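Local coordinates for protein endo-xylogalacturonan hydrolase A (Aspergillus tubingensis, PDB 4C2L) that degrades xylogalacturonan in the hairy regions of pectin as a secreted family 28 glycosyl hydrolase, requiring a galacturonic acid backbone substituted with xylose, at residues Ser218-Thr223 / Ser247-Tyr252. Residues are numbered along the deposited sequence; the frame is centred on the assembly and turned at random.
Sequences SSNYVT and SVKNIY. With NAG (2-acetamido-2-deoxy-beta-D-glucopyranose), chain B; NAG (2-acetamido-2-deoxy-beta-D-glucopyranose), chain C; SO4 (sulfate ion), chain J.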
loop_
_atom_site.group_PDB
_atom_site.type_symbol
_atom_site.label_atom_id
_atom_site.label_comp_id
_atom_site.label_asym_id
_atom_site.label_seq_id
_atom_site.Cartn_x
_atom_site.Cartn_y
_atom_site.Cartn_z
ATOM N N SER A 218 -13.127 2.390 4.368
ATOM C CA SER A 218 -13.746 3.421 3.520
ATOM C C SER A 218 -13.138 3.609 2.128
ATOM O O SER A 218 -13.491 4.563 1.426
ATOM C CB SER A 218 -13.924 4.762 4.258
ATOM O OG SER A 218 -14.590 4.531 5.487
ATOM N N SER A 219 -12.247 2.709 1.703
ATOM C CA SER A 219 -11.849 2.734 0.297
ATOM C C SER A 219 -13.009 2.269 -0.582
ATOM O O SER A 219 -13.752 1.344 -0.224
ATOM C CB SER A 219 -10.583 1.908 0.027
ATOM O OG SER A 219 -10.658 0.627 0.619
ATOM N N ASN A 220 -13.156 2.927 -1.723
ATOM C CA ASN A 220 -14.284 2.675 -2.628
ATOM C C ASN A 220 -13.874 3.079 -4.027
ATOM O O ASN A 220 -13.294 4.153 -4.234
ATOM C CB ASN A 220 -15.491 3.518 -2.169
ATOM C CG ASN A 220 -16.788 3.164 -2.879
ATOM O OD1 ASN A 220 -16.903 2.133 -3.551
ATOM N ND2 ASN A 220 -17.793 4.042 -2.723
ATOM N N TYR A 221 -14.187 2.224 -4.998
ATOM C CA TYR A 221 -13.838 2.468 -6.404
ATOM C C TYR A 221 -12.330 2.669 -6.572
ATOM O O TYR A 221 -11.862 3.762 -6.934
ATOM C CB TYR A 221 -14.630 3.637 -6.990
ATOM C CG TYR A 221 -16.116 3.370 -7.042
ATOM C CD1 TYR A 221 -16.632 2.374 -7.869
ATOM C CD2 TYR A 221 -17.003 4.116 -6.268
ATOM C CE1 TYR A 221 -17.997 2.112 -7.913
ATOM C CE2 TYR A 221 -18.378 3.870 -6.315
ATOM C CZ TYR A 221 -18.858 2.867 -7.139
ATOM O OH TYR A 221 -20.212 2.616 -7.186
ATOM N N VAL A 222 -11.587 1.604 -6.315
ATOM C CA VAL A 222 -10.135 1.592 -6.530
ATOM C C VAL A 222 -9.833 0.610 -7.645
ATOM O O VAL A 222 -10.342 -0.523 -7.648
ATOM C CB VAL A 222 -9.345 1.189 -5.261
ATOM C CG1 VAL A 222 -7.830 1.320 -5.493
ATOM C CG2 VAL A 222 -9.779 2.052 -4.076
ATOM N N THR A 223 -9.017 1.055 -8.588
ATOM C CA THR A 223 -8.530 0.188 -9.651
ATOM C C THR A 223 -7.028 0.108 -9.546
ATOM O O THR A 223 -6.350 1.137 -9.445
ATOM C CB THR A 223 -8.907 0.759 -11.028
ATOM O OG1 THR A 223 -10.332 0.786 -11.144
ATOM C CG2 THR A 223 -8.337 -0.097 -12.155
ATOM N N SER A 247 -15.608 -0.750 6.089
ATOM C CA SER A 247 -15.956 -1.332 4.799
ATOM C C SER A 247 -14.925 -1.049 3.713
ATOM O O SER A 247 -14.242 -0.015 3.723
ATOM C CB SER A 247 -17.336 -0.868 4.340
ATOM O OG SER A 247 -17.244 0.428 3.806
ATOM N N VAL A 248 -14.808 -1.999 2.789
ATOM C CA VAL A 248 -14.011 -1.828 1.573
ATOM C C VAL A 248 -14.916 -2.312 0.450
ATOM O O VAL A 248 -15.478 -3.415 0.546
ATOM C CB VAL A 248 -12.711 -2.663 1.614
ATOM C CG1 VAL A 248 -12.006 -2.642 0.254
ATOM C CG2 VAL A 248 -11.764 -2.122 2.676
ATOM N N LYS A 249 -15.106 -1.496 -0.579
ATOM C CA LYS A 249 -15.955 -1.919 -1.690
ATOM C C LYS A 249 -15.518 -1.488 -3.061
ATOM O O LYS A 249 -14.790 -0.496 -3.218
ATOM C CB LYS A 249 -17.410 -1.488 -1.467
ATOM C CG LYS A 249 -17.617 -0.036 -1.175
ATOM C CD LYS A 249 -19.035 0.209 -0.664
ATOM C CE LYS A 249 -19.285 1.697 -0.630
ATOM N NZ LYS A 249 -20.680 1.986 -0.197
ATOM N N ASN A 250 -15.980 -2.236 -4.062
ATOM C CA ASN A 250 -15.835 -1.827 -5.459
ATOM C C ASN A 250 -14.366 -1.648 -5.832
ATOM O O ASN A 250 -13.913 -0.568 -6.274
ATOM C CB ASN A 250 -16.664 -0.573 -5.725
ATOM C CG ASN A 250 -18.115 -0.749 -5.306
ATOM O OD1 ASN A 250 -18.709 -1.813 -5.540
ATOM N ND2 ASN A 250 -18.686 0.274 -4.662
ATOM N N ILE A 251 -13.639 -2.746 -5.663
ATOM C CA ILE A 251 -12.194 -2.783 -5.902
ATOM C C ILE A 251 -11.914 -3.703 -7.076
ATOM O O ILE A 251 -12.445 -4.822 -7.128
ATOM C CB ILE A 251 -11.457 -3.339 -4.667
ATOM C CG1 ILE A 251 -11.826 -2.586 -3.359
ATOM C CG2 ILE A 251 -9.949 -3.419 -4.896
ATOM C CD1 ILE A 251 -11.459 -1.120 -3.329
ATOM N N TYR A 252 -11.053 -3.258 -7.998
ATOM C CA TYR A 252 -10.684 -4.108 -9.124
ATOM C C TYR A 252 -9.171 -4.111 -9.268
ATOM O O TYR A 252 -8.563 -3.056 -9.466
ATOM C CB TYR A 252 -11.363 -3.618 -10.407
ATOM C CG TYR A 252 -11.047 -4.508 -11.582
ATOM C CD1 TYR A 252 -11.688 -5.742 -11.729
ATOM C CD2 TYR A 252 -10.077 -4.140 -12.509
ATOM C CE1 TYR A 252 -11.377 -6.588 -12.793
ATOM C CE2 TYR A 252 -9.764 -4.974 -13.582
ATOM C CZ TYR A 252 -10.410 -6.193 -13.705
ATOM O OH TYR A 252 -10.081 -7.036 -14.750
HETATM C C1 NAG B . -17.623 -3.262 -8.697
HETATM C C2 NAG B . -18.714 -2.343 -9.254
HETATM C C3 NAG B . -18.280 -1.697 -10.566
HETATM C C4 NAG B . -16.890 -1.060 -10.439
HETATM C C5 NAG B . -15.897 -2.065 -9.815
HETATM C C6 NAG B . -14.472 -1.534 -9.590
HETATM C C7 NAG B . -21.012 -3.021 -8.776
HETATM C C8 NAG B . -22.143 -3.922 -9.187
HETATM N N2 NAG B . -19.909 -3.125 -9.505
HETATM O O3 NAG B . -19.233 -0.720 -10.935
HETATM O O4 NAG B . -16.466 -0.656 -11.734
HETATM O O5 NAG B . -16.403 -2.551 -8.586
HETATM O O6 NAG B . -14.473 -0.283 -8.935
HETATM O O7 NAG B . -21.143 -2.257 -7.819
HETATM C C1 NAG C . -16.052 0.728 -11.711
HETATM C C2 NAG C . -15.187 1.017 -12.946
HETATM C C3 NAG C . -14.887 2.498 -13.178
HETATM C C4 NAG C . -16.038 3.435 -12.823
HETATM C C5 NAG C . -16.732 2.994 -11.527
HETATM C C6 NAG C . -17.964 3.842 -11.246
HETATM C C7 NAG C . -13.673 -0.782 -13.545
HETATM C C8 NAG C . -12.317 -1.404 -13.366
HETATM N N2 NAG C . -13.911 0.328 -12.852
HETATM O O3 NAG C . -14.614 2.642 -14.549
HETATM O O4 NAG C . -15.543 4.757 -12.714
HETATM O O5 NAG C . -17.134 1.636 -11.625
HETATM O O6 NAG C . -18.885 3.617 -12.288
HETATM O O7 NAG C . -14.511 -1.288 -14.285
HETATM S S SO4 J . -22.367 0.067 -3.088
HETATM O O1 SO4 J . -21.984 -1.285 -2.611
HETATM O O2 SO4 J . -23.681 -0.034 -3.774
HETATM O O3 SO4 J . -21.372 0.615 -4.039
HETATM O O4 SO4 J . -22.469 0.962 -1.907
HETATM O O HOH W 1 -15.356 2.131 6.695
HETATM O O HOH W 2 -15.961 1.662 1.478
#
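S218-T223 and S247-Y252 run parallel and in register on successive coils of the right-handed parallel beta-helix of family 28, and both turn the same corner, at Y221 and N250, where phi and psi are positive. Around that corner K249 N donates to S219 O, V222 N to N250 O, and Y252 N to V222 O at 2.8 Å. On the outer side of the coil N250, level with Y221, reaches back one residue to N220, amide planes 37° apart. N250 CG stands anti to its carbonyl carbon (chi1 -54°), and ND2 gives one hydrogen to N220 OD1 (2.8 Å), in that carbonyl's plane, and another to a sulfate, probably from the crystallisation liquor, to which K249 NZ also hydrogen-bonds. N250 is buried beneath the glycan and the Y221 ring, whose centroid lies 4.0 Å from N250 CB in a CH-pi contact. The glycan's first N-acetylglucosamine, consistent with attachment at N283, donates from O6 to N250 O. Inside, I251 CD1 packs on V222 CG2 at 3.7 Å, while the S219 hydroxyl, bonded to K216 O, touches both V248 methyls. N250 OD1 accepts from N283 ND2 on strand 279-294, the next coil; Y221 meets the Y198 ring on the preceding coil, and F215 of strand 213-215 packs against V222, V248 and I251.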